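Local coordinates for putative sugar binding protein (Bacteroides vulgatus ATCC 8482, PDB 3KEZ) that probably binds sugars at the outer membrane as a calcium-containing member of the SusD family, with a likely role in nutrient uptake, at residues 254-268 with 325-338. Numbering follows the deposited sequence.
With CA (calcium ion), chain C.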
ATOM      1  N   GLU A 254      -6.294  -5.260  14.046  1.00 10.57           N
ATOM      2  CA  GLU A 254      -6.771  -4.290  13.099  1.00 14.09           C
ATOM      3  C   GLU A 254      -6.308  -4.502  11.674  1.00 12.35           C
ATOM      4  O   GLU A 254      -6.690  -3.727  10.818  1.00 11.31           O
ATOM      5  CB  GLU A 254      -6.437  -2.855  13.549  1.00 15.87           C
ATOM      6  CG  GLU A 254      -4.967  -2.439  13.528  1.00 10.96           C
ATOM      7  CD  GLU A 254      -4.821  -0.929  13.673  1.00 10.61           C
ATOM      8  OE1 GLU A 254      -4.862  -0.413  14.822  1.00 12.66           O
ATOM      9  OE2 GLU A 254      -4.616  -0.263  12.634  1.00 11.95           O
ATOM     10  N   ILE A 255      -5.481  -5.512  11.408  1.00 10.93           N
ATOM     11  CA  ILE A 255      -5.064  -5.755  10.009  1.00 10.09           C
ATOM     12  C   ILE A 255      -6.171  -6.449   9.209  1.00 14.14           C
ATOM     13  O   ILE A 255      -6.573  -7.580   9.513  1.00 12.79           O
ATOM     14  CB  ILE A 255      -3.783  -6.576   9.868  1.00  9.97           C
ATOM     15  CG1 ILE A 255      -2.598  -5.897  10.605  1.00 10.67           C
ATOM     16  CG2 ILE A 255      -3.486  -6.801   8.347  1.00 12.75           C
ATOM     17  CD1 ILE A 255      -1.431  -6.870  10.973  1.00 11.81           C
ATOM     18  N   LEU A 256      -6.619  -5.763   8.166  1.00 14.41           N
ATOM     19  CA  LEU A 256      -7.715  -6.200   7.335  1.00 12.77           C
ATOM     20  C   LEU A 256      -7.204  -7.017   6.146  1.00 13.60           C
ATOM     21  O   LEU A 256      -7.935  -7.830   5.567  1.00 11.96           O
ATOM     22  CB  LEU A 256      -8.513  -4.986   6.866  1.00 14.46           C
ATOM     23  CG  LEU A 256      -9.059  -4.050   7.946  1.00  8.99           C
ATOM     24  CD1 LEU A 256      -9.828  -2.809   7.299  1.00  5.31           C
ATOM     25  CD2 LEU A 256     -10.003  -4.791   8.921  1.00 13.31           C
ATOM     26  N   PHE A 257      -5.963  -6.784   5.749  1.00 12.99           N
ATOM     27  CA  PHE A 257      -5.320  -7.666   4.784  1.00 14.49           C
ATOM     28  C   PHE A 257      -3.850  -7.765   5.115  1.00 14.35           C
ATOM     29  O   PHE A 257      -3.123  -6.758   5.122  1.00 11.69           O
ATOM     30  CB  PHE A 257      -5.540  -7.191   3.352  1.00 14.52           C
ATOM     31  CG  PHE A 257      -4.835  -8.037   2.293  1.00 13.82           C
ATOM     32  CD1 PHE A 257      -4.840  -9.428   2.359  1.00 14.31           C
ATOM     33  CD2 PHE A 257      -4.251  -7.435   1.194  1.00 19.50           C
ATOM     34  CE1 PHE A 257      -4.241 -10.190   1.390  1.00 15.63           C
ATOM     35  CE2 PHE A 257      -3.632  -8.197   0.205  1.00 28.22           C
ATOM     36  CZ  PHE A 257      -3.636  -9.594   0.306  1.00 18.43           C
ATOM     37  N   GLU A 258      -3.442  -9.004   5.388  1.00 11.65           N
ATOM     38  CA  GLU A 258      -2.110  -9.351   5.861  1.00 13.57           C
ATOM     39  C   GLU A 258      -1.433 -10.244   4.802  1.00 13.33           C
ATOM     40  O   GLU A 258      -2.055 -11.184   4.303  1.00 13.23           O
ATOM     41  CB  GLU A 258      -2.241 -10.082   7.214  1.00 17.13           C
ATOM     42  CG  GLU A 258      -0.912 -10.377   7.897  1.00 16.31           C
ATOM     43  CD  GLU A 258      -1.040 -10.872   9.332  1.00 21.54           C
ATOM     44  OE1 GLU A 258      -2.003 -11.582   9.682  1.00 21.21           O
ATOM     45  OE2 GLU A 258      -0.135 -10.567  10.100  1.00 12.83           O
ATOM     46  N   ILE A 259      -0.210  -9.887   4.384  1.00 11.37           N
ATOM     47  CA  ILE A 259       0.645 -10.813   3.663  1.00 13.07           C
ATOM     48  C   ILE A 259       1.289 -11.705   4.723  1.00 15.40           C
ATOM     49  O   ILE A 259       1.972 -11.201   5.647  1.00 13.42           O
ATOM     50  CB  ILE A 259       1.750 -10.128   2.804  1.00 12.01           C
ATOM     51  CG1 ILE A 259       1.160  -9.136   1.777  1.00 15.60           C
ATOM     52  CG2 ILE A 259       2.653 -11.172   2.142  1.00 15.70           C
ATOM     53  CD1 ILE A 259       0.173  -9.746   0.748  1.00 12.39           C
ATOM     54  N   VAL A 260       1.047 -13.016   4.604  1.00 13.80           N
ATOM     55  CA  VAL A 260       1.582 -14.026   5.521  1.00 13.23           C
ATOM     56  C   VAL A 260       2.868 -14.637   4.953  1.00 13.59           C
ATOM     57  O   VAL A 260       2.856 -15.258   3.884  1.00 12.12           O
ATOM     58  CB  VAL A 260       0.558 -15.137   5.802  1.00 14.59           C
ATOM     59  CG1 VAL A 260       1.159 -16.219   6.720  1.00 17.09           C
ATOM     60  CG2 VAL A 260      -0.711 -14.530   6.452  1.00 15.60           C
ATOM     61  N   ASN A 261       3.963 -14.405   5.654  1.00 10.44           N
ATOM     62  CA  ASN A 261       5.272 -14.987   5.353  1.00 13.58           C
ATOM     63  C   ASN A 261       5.631 -16.019   6.430  1.00 15.95           C
ATOM     64  O   ASN A 261       5.416 -15.787   7.627  1.00 16.40           O
ATOM     65  CB  ASN A 261       6.325 -13.857   5.308  1.00 11.98           C
ATOM     66  CG  ASN A 261       6.135 -12.936   4.105  1.00 15.83           C
ATOM     67  OD1 ASN A 261       5.819 -13.407   3.014  1.00 14.19           O
ATOM     68  ND2 ASN A 261       6.309 -11.613   4.302  1.00  8.63           N
ATOM     69  N   LEU A 262       6.183 -17.156   6.024  1.00 22.09           N
ATOM     70  CA  LEU A 262       6.464 -18.258   6.988  1.00 23.59           C
ATOM     71  C   LEU A 262       7.909 -18.731   6.933  1.00 25.56           C
ATOM     72  O   LEU A 262       8.528 -18.684   5.879  1.00 26.96           O
ATOM     73  CB  LEU A 262       5.525 -19.434   6.721  1.00 22.74           C
ATOM     74  CG  LEU A 262       4.022 -19.135   6.792  1.00 18.63           C
ATOM     75  CD1 LEU A 262       3.253 -20.314   6.256  1.00 17.70           C
ATOM     76  CD2 LEU A 262       3.587 -18.773   8.248  1.00 17.24           C
ATOM     77  N   THR A 263       8.443 -19.198   8.066  1.00 25.95           N
ATOM     78  CA  THR A 263       9.785 -19.803   8.096  1.00 25.55           C
ATOM     79  C   THR A 263       9.966 -20.799   6.942  1.00 25.43           C
ATOM     80  O   THR A 263      11.030 -20.862   6.338  1.00 24.16           O
ATOM     81  CB  THR A 263      10.077 -20.505   9.450  1.00 26.29           C
ATOM     82  OG1 THR A 263      10.051 -19.534  10.510  1.00 25.30           O
ATOM     83  CG2 THR A 263      11.438 -21.224   9.426  1.00 16.85           C
ATOM     84  N   THR A 264       8.900 -21.527   6.619  1.00 26.19           N
ATOM     85  CA  THR A 264       8.932 -22.581   5.605  1.00 27.80           C
ATOM     86  C   THR A 264       8.421 -22.102   4.251  1.00 27.30           C
ATOM     87  O   THR A 264       8.206 -22.881   3.335  1.00 26.68           O
ATOM     88  CB  THR A 264       8.095 -23.793   6.086  1.00 29.14           C
ATOM     89  OG1 THR A 264       6.778 -23.346   6.433  1.00 33.42           O
ATOM     90  CG2 THR A 264       8.771 -24.447   7.303  1.00 30.90           C
ATOM     91  N   ASP A 265       8.249 -20.797   4.130  1.00 29.95           N
ATOM     92  CA  ASP A 265       7.736 -20.188   2.922  1.00 27.20           C
ATOM     93  C   ASP A 265       8.157 -18.726   2.951  1.00 24.46           C
ATOM     94  O   ASP A 265       7.321 -17.836   3.143  1.00 26.65           O
ATOM     95  CB  ASP A 265       6.230 -20.285   2.920  1.00 28.54           C
ATOM     96  CG  ASP A 265       5.613 -19.670   1.677  1.00 32.44           C
ATOM     97  OD1 ASP A 265       6.228 -19.778   0.583  1.00 33.11           O
ATOM     98  OD2 ASP A 265       4.505 -19.105   1.809  1.00 35.57           O
ATOM     99  N   SER A 266       9.463 -18.499   2.804  1.00 19.01           N
ATOM    100  CA  SER A 266      10.081 -17.231   3.151  1.00 15.56           C
ATOM    101  C   SER A 266      10.304 -16.323   1.940  1.00 14.98           C
ATOM    102  O   SER A 266      10.720 -16.799   0.876  1.00 13.34           O
ATOM    103  CB  SER A 266      11.412 -17.464   3.873  1.00 15.28           C
ATOM    104  OG  SER A 266      12.091 -16.244   4.043  1.00 15.46           O
ATOM    105  N   PRO A 267      10.035 -15.009   2.103  1.00 13.42           N
ATOM    106  CA  PRO A 267      10.331 -14.065   1.036  1.00 13.15           C
ATOM    107  C   PRO A 267      11.798 -13.726   0.903  1.00 13.49           C
ATOM    108  O   PRO A 267      12.178 -13.072  -0.067  1.00 15.29           O
ATOM    109  CB  PRO A 267       9.531 -12.815   1.437  1.00 11.74           C
ATOM    110  CG  PRO A 267       9.496 -12.884   2.911  1.00 17.87           C
ATOM    111  CD  PRO A 267       9.275 -14.360   3.184  1.00 12.64           C
ATOM    112  N   GLY A 268      12.617 -14.137   1.857  1.00 14.40           N
ATOM    113  CA  GLY A 268      14.058 -13.876   1.792  1.00 15.79           C
ATOM    114  C   GLY A 268      14.463 -12.528   2.363  1.00 11.93           C
ATOM    115  O   GLY A 268      13.634 -11.730   2.822  1.00 10.17           O
ATOM    116  N   GLU A 325      10.047 -16.944  14.630  1.00 13.85           N
ATOM    117  CA  GLU A 325      10.472 -16.598  13.260  1.00 14.30           C
ATOM    118  C   GLU A 325      11.653 -15.652  13.223  1.00 15.61           C
ATOM    119  O   GLU A 325      11.876 -14.887  14.141  1.00 16.34           O
ATOM    120  CB  GLU A 325       9.350 -15.914  12.510  1.00 14.38           C
ATOM    121  CG  GLU A 325       8.223 -16.782  12.175  1.00 13.08           C
ATOM    122  CD  GLU A 325       7.192 -16.054  11.335  1.00 15.40           C
ATOM    123  OE1 GLU A 325       7.121 -14.791  11.426  1.00 15.65           O
ATOM    124  OE2 GLU A 325       6.473 -16.751  10.577  1.00 17.13           O
ATOM    125  N   ASN A 326      12.400 -15.707  12.135  1.00 16.27           N
ATOM    126  CA  ASN A 326      13.418 -14.705  11.841  1.00 18.04           C
ATOM    127  C   ASN A 326      12.701 -13.408  11.400  1.00 13.30           C
ATOM    128  O   ASN A 326      11.581 -13.458  10.924  1.00  9.09           O
ATOM    129  CB  ASN A 326      14.318 -15.233  10.710  1.00 20.32           C
ATOM    130  CG  ASN A 326      15.542 -14.372  10.470  1.00 29.51           C
ATOM    131  OD1 ASN A 326      15.508 -13.412   9.683  1.00 28.73           O
ATOM    132  ND2 ASN A 326      16.652 -14.740  11.112  1.00 34.87           N
ATOM    133  N   ILE A 327      13.340 -12.258  11.556  1.00 12.13           N
ATOM    134  CA  ILE A 327      12.758 -10.999  11.025  1.00 11.79           C
ATOM    135  C   ILE A 327      12.468 -11.105   9.518  1.00 13.48           C
ATOM    136  O   ILE A 327      11.575 -10.432   8.994  1.00 12.50           O
ATOM    137  CB  ILE A 327      13.645  -9.773  11.284  1.00 13.54           C
ATOM    138  CG1 ILE A 327      15.076  -9.979  10.756  1.00 17.70           C
ATOM    139  CG2 ILE A 327      13.638  -9.424  12.779  1.00 16.65           C
ATOM    140  CD1 ILE A 327      15.927  -8.716  10.764  1.00 10.66           C
ATOM    141  N   THR A 328      13.227 -11.930   8.806  1.00  8.87           N
ATOM    142  CA  THR A 328      12.966 -12.132   7.401  1.00 11.87           C
ATOM    143  C   THR A 328      11.498 -12.484   7.082  1.00 12.66           C
ATOM    144  O   THR A 328      10.963 -12.087   6.041  1.00 12.10           O
ATOM    145  CB  THR A 328      13.873 -13.238   6.842  1.00 13.61           C
ATOM    146  OG1 THR A 328      15.234 -12.793   6.889  1.00 18.60           O
ATOM    147  CG2 THR A 328      13.496 -13.557   5.437  1.00 14.96           C
ATOM    148  N   ASP A 329      10.848 -13.221   7.979  1.00 11.35           N
ATOM    149  CA  ASP A 329       9.542 -13.761   7.698  1.00  9.74           C
ATOM    150  C   ASP A 329       8.416 -13.004   8.381  1.00 10.81           C
ATOM    151  O   ASP A 329       7.291 -13.510   8.459  1.00 12.56           O
ATOM    152  CB  ASP A 329       9.538 -15.237   8.042  1.00 11.84           C
ATOM    153  CG  ASP A 329      10.547 -15.996   7.224  1.00 17.97           C
ATOM    154  OD1 ASP A 329      10.632 -15.697   6.008  1.00 15.44           O
ATOM    155  OD2 ASP A 329      11.275 -16.843   7.789  1.00 12.15           O
ATOM    156  N   ALA A 330       8.686 -11.755   8.786  1.00 10.34           N
ATOM    157  CA  ALA A 330       7.647 -10.881   9.302  1.00  9.76           C
ATOM    158  C   ALA A 330       6.568 -10.724   8.256  1.00 10.43           C
ATOM    159  O   ALA A 330       6.860 -10.560   7.046  1.00  9.70           O
ATOM    160  CB  ALA A 330       8.213  -9.519   9.687  1.00  8.29           C
ATOM    161  N   ASN A 331       5.324 -10.775   8.728  1.00 12.02           N
ATOM    162  CA  ASN A 331       4.152 -10.504   7.913  1.00 10.44           C
ATOM    163  C   ASN A 331       4.092  -9.031   7.572  1.00 11.20           C
ATOM    164  O   ASN A 331       4.693  -8.208   8.260  1.00 11.20           O
ATOM    165  CB  ASN A 331       2.864 -10.923   8.655  1.00 10.90           C
ATOM    166  CG  ASN A 331       2.753 -12.462   8.865  1.00 14.64           C
ATOM    167  OD1 ASN A 331       3.593 -13.216   8.382  1.00 12.19           O
ATOM    168  ND2 ASN A 331       1.694 -12.914   9.575  1.00 11.50           N
ATOM    169  N   ILE A 332       3.379  -8.729   6.492  1.00 11.31           N
ATOM    170  CA  ILE A 332       3.167  -7.381   6.004  1.00  9.42           C
ATOM    171  C   ILE A 332       1.737  -6.920   6.316  1.00 10.19           C
ATOM    172  O   ILE A 332       0.781  -7.506   5.834  1.00 13.55           O
ATOM    173  CB  ILE A 332       3.388  -7.307   4.474  1.00  9.80           C
ATOM    174  CG1 ILE A 332       4.639  -8.109   4.082  1.00 13.47           C
ATOM    175  CG2 ILE A 332       3.421  -5.819   4.044  1.00 10.88           C
ATOM    176  CD1 ILE A 332       6.013  -7.541   4.572  1.00  8.59           C
ATOM    177  N   PRO A 333       1.582  -5.911   7.184  1.00 14.22           N
ATOM    178  CA  PRO A 333       0.251  -5.375   7.502  1.00 14.54           C
ATOM    179  C   PRO A 333      -0.236  -4.419   6.412  1.00 15.62           C
ATOM    180  O   PRO A 333      -0.325  -3.215   6.638  1.00 17.21           O
ATOM    181  CB  PRO A 333       0.493  -4.663   8.831  1.00 15.88           C
ATOM    182  CG  PRO A 333       1.872  -4.119   8.699  1.00 18.47           C
ATOM    183  CD  PRO A 333       2.646  -5.157   7.877  1.00 15.67           C
ATOM    184  N   LEU A 334      -0.598  -4.986   5.264  1.00 15.32           N
ATOM    185  CA  LEU A 334      -0.734  -4.229   4.032  1.00 14.62           C
ATOM    186  C   LEU A 334      -1.900  -3.235   4.036  1.00 12.26           C
ATOM    187  O   LEU A 334      -1.772  -2.142   3.525  1.00 12.97           O
ATOM    188  CB  LEU A 334      -0.866  -5.210   2.863  1.00 15.98           C
ATOM    189  CG  LEU A 334      -0.487  -4.684   1.493  1.00 23.37           C
ATOM    190  CD1 LEU A 334       0.947  -4.150   1.523  1.00 19.12           C
ATOM    191  CD2 LEU A 334      -0.655  -5.826   0.530  1.00 15.87           C
ATOM    192  N   ILE A 335      -3.030  -3.653   4.600  1.00  8.98           N
ATOM    193  CA  ILE A 335      -4.227  -2.813   4.832  1.00 10.80           C
ATOM    194  C   ILE A 335      -4.705  -2.933   6.308  1.00 11.55           C
ATOM    195  O   ILE A 335      -4.971  -4.032   6.823  1.00 11.98           O
ATOM    196  CB  ILE A 335      -5.429  -3.200   3.899  1.00 13.87           C
ATOM    197  CG1 ILE A 335      -5.015  -3.142   2.417  1.00 13.24           C
ATOM    198  CG2 ILE A 335      -6.683  -2.289   4.189  1.00  9.83           C
ATOM    199  CD1 ILE A 335      -6.074  -3.680   1.452  1.00  8.75           C
ATOM    200  N   ARG A 336      -4.804  -1.778   6.968  1.00 10.89           N
ATOM    201  CA  ARG A 336      -5.146  -1.667   8.369  1.00 12.15           C
ATOM    202  C   ARG A 336      -6.388  -0.806   8.615  1.00 11.14           C
ATOM    203  O   ARG A 336      -6.583   0.204   7.918  1.00  9.24           O
ATOM    204  CB  ARG A 336      -3.982  -1.020   9.131  1.00  8.22           C
ATOM    205  CG  ARG A 336      -2.725  -1.866   9.177  1.00 14.49           C
ATOM    206  CD  ARG A 336      -1.864  -1.517  10.385  1.00 14.19           C
ATOM    207  NE  ARG A 336      -1.175  -0.242  10.246  1.00  9.61           N
ATOM    208  CZ  ARG A 336      -1.239   0.814  11.072  1.00 10.53           C
ATOM    209  NH1 ARG A 336      -2.027   0.829  12.130  1.00  9.59           N
ATOM    210  NH2 ARG A 336      -0.499   1.891  10.812  1.00  8.75           N
ATOM    211  N   LEU A 337      -7.178  -1.177   9.637  1.00 11.62           N
ATOM    212  CA  LEU A 337      -8.323  -0.366  10.064  1.00  9.19           C
ATOM    213  C   LEU A 337      -7.967   1.096  10.337  1.00 10.68           C
ATOM    214  O   LEU A 337      -8.777   1.974  10.050  1.00  9.22           O
ATOM    215  CB  LEU A 337      -8.986  -0.935  11.287  1.00  9.45           C
ATOM    216  CG  LEU A 337     -10.332  -0.357  11.681  1.00  7.99           C
ATOM    217  CD1 LEU A 337     -11.446  -0.537  10.587  1.00 11.79           C
ATOM    218  CD2 LEU A 337     -10.769  -1.039  12.997  1.00 12.81           C
ATOM    219  N   SER A 338      -6.754   1.358  10.845  1.00  9.90           N
ATOM    220  CA  SER A 338      -6.283   2.725  11.074  1.00  8.47           C
ATOM    221  C   SER A 338      -6.368   3.565   9.796  1.00  8.72           C
ATOM    222  O   SER A 338      -6.694   4.737   9.870  1.00  8.87           O
ATOM    223  CB  SER A 338      -4.833   2.749  11.621  1.00  9.17           C
ATOM    224  OG  SER A 338      -4.712   2.289  12.951  1.00  9.34           O
TER
HETATM  225 CA    CA C 501       5.435 -14.403   9.615  1.00 31.50          CA
HETATM  226  O   HOH W   1      11.748 -17.472  10.246  1.00 16.87           O
HETATM  227  O   HOH W   2       6.855 -19.135  10.435  1.00 20.87           O
HETATM  228  O   HOH W   3       3.626 -15.979  10.606  1.00 14.45           O
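Asn261 and Asn331 meet at the calcium ion. Asn261 gives its backbone O, at 2.4 Å from the calcium, and Asn331 its OD1. Glu325 adds both carboxylate oxygens, Asp329 its backbone O, and a water and Gln322 complete the site. Asn331 OD1 also accepts from Asn261 N at 3.0 Å, from above the amide plane. The amide is fixed at its other end too: Asn331 ND2 donates to Glu258 OE2 at 3.0 Å. The Asn331 amide stands at 90° to the Glu258 carboxylate, and ND2 meets OE2 from above the carboxylate plane, while Glu258 OE1 pairs with Lys190.

From the site, strands 255-259 and 332-336 run on as an antiparallel pair in this SusD-family protein. Two classic beta bulges interrupt it; in one, Leu256 N and Phe257 N share Ile335 O. Ile259 CB packs on Ile332 CB at 3.7 Å.

Beyond the bulges, Glu254 OE2 accepts from three donors. Glu254 CG lies between the backbone N and the carbonyl carbon (chi1 69°), and the extended chain beyond it carries OE2 to Ser338 and Arg336. Ser338 OG takes the syn lone pair at 2.6 Å. Arg336 NH1, in a salt bridge, and Ser338 N reach OE2 from opposite faces of the carboxylate. Glu254 OE1 forms a salt bridge with Arg367, and Arg336 also pairs with Glu391 and Glu395. A glutamine here would probably take the negative charge from between the two arginines, leaving Arg367 without this mate and Arg336 to its other glutamates.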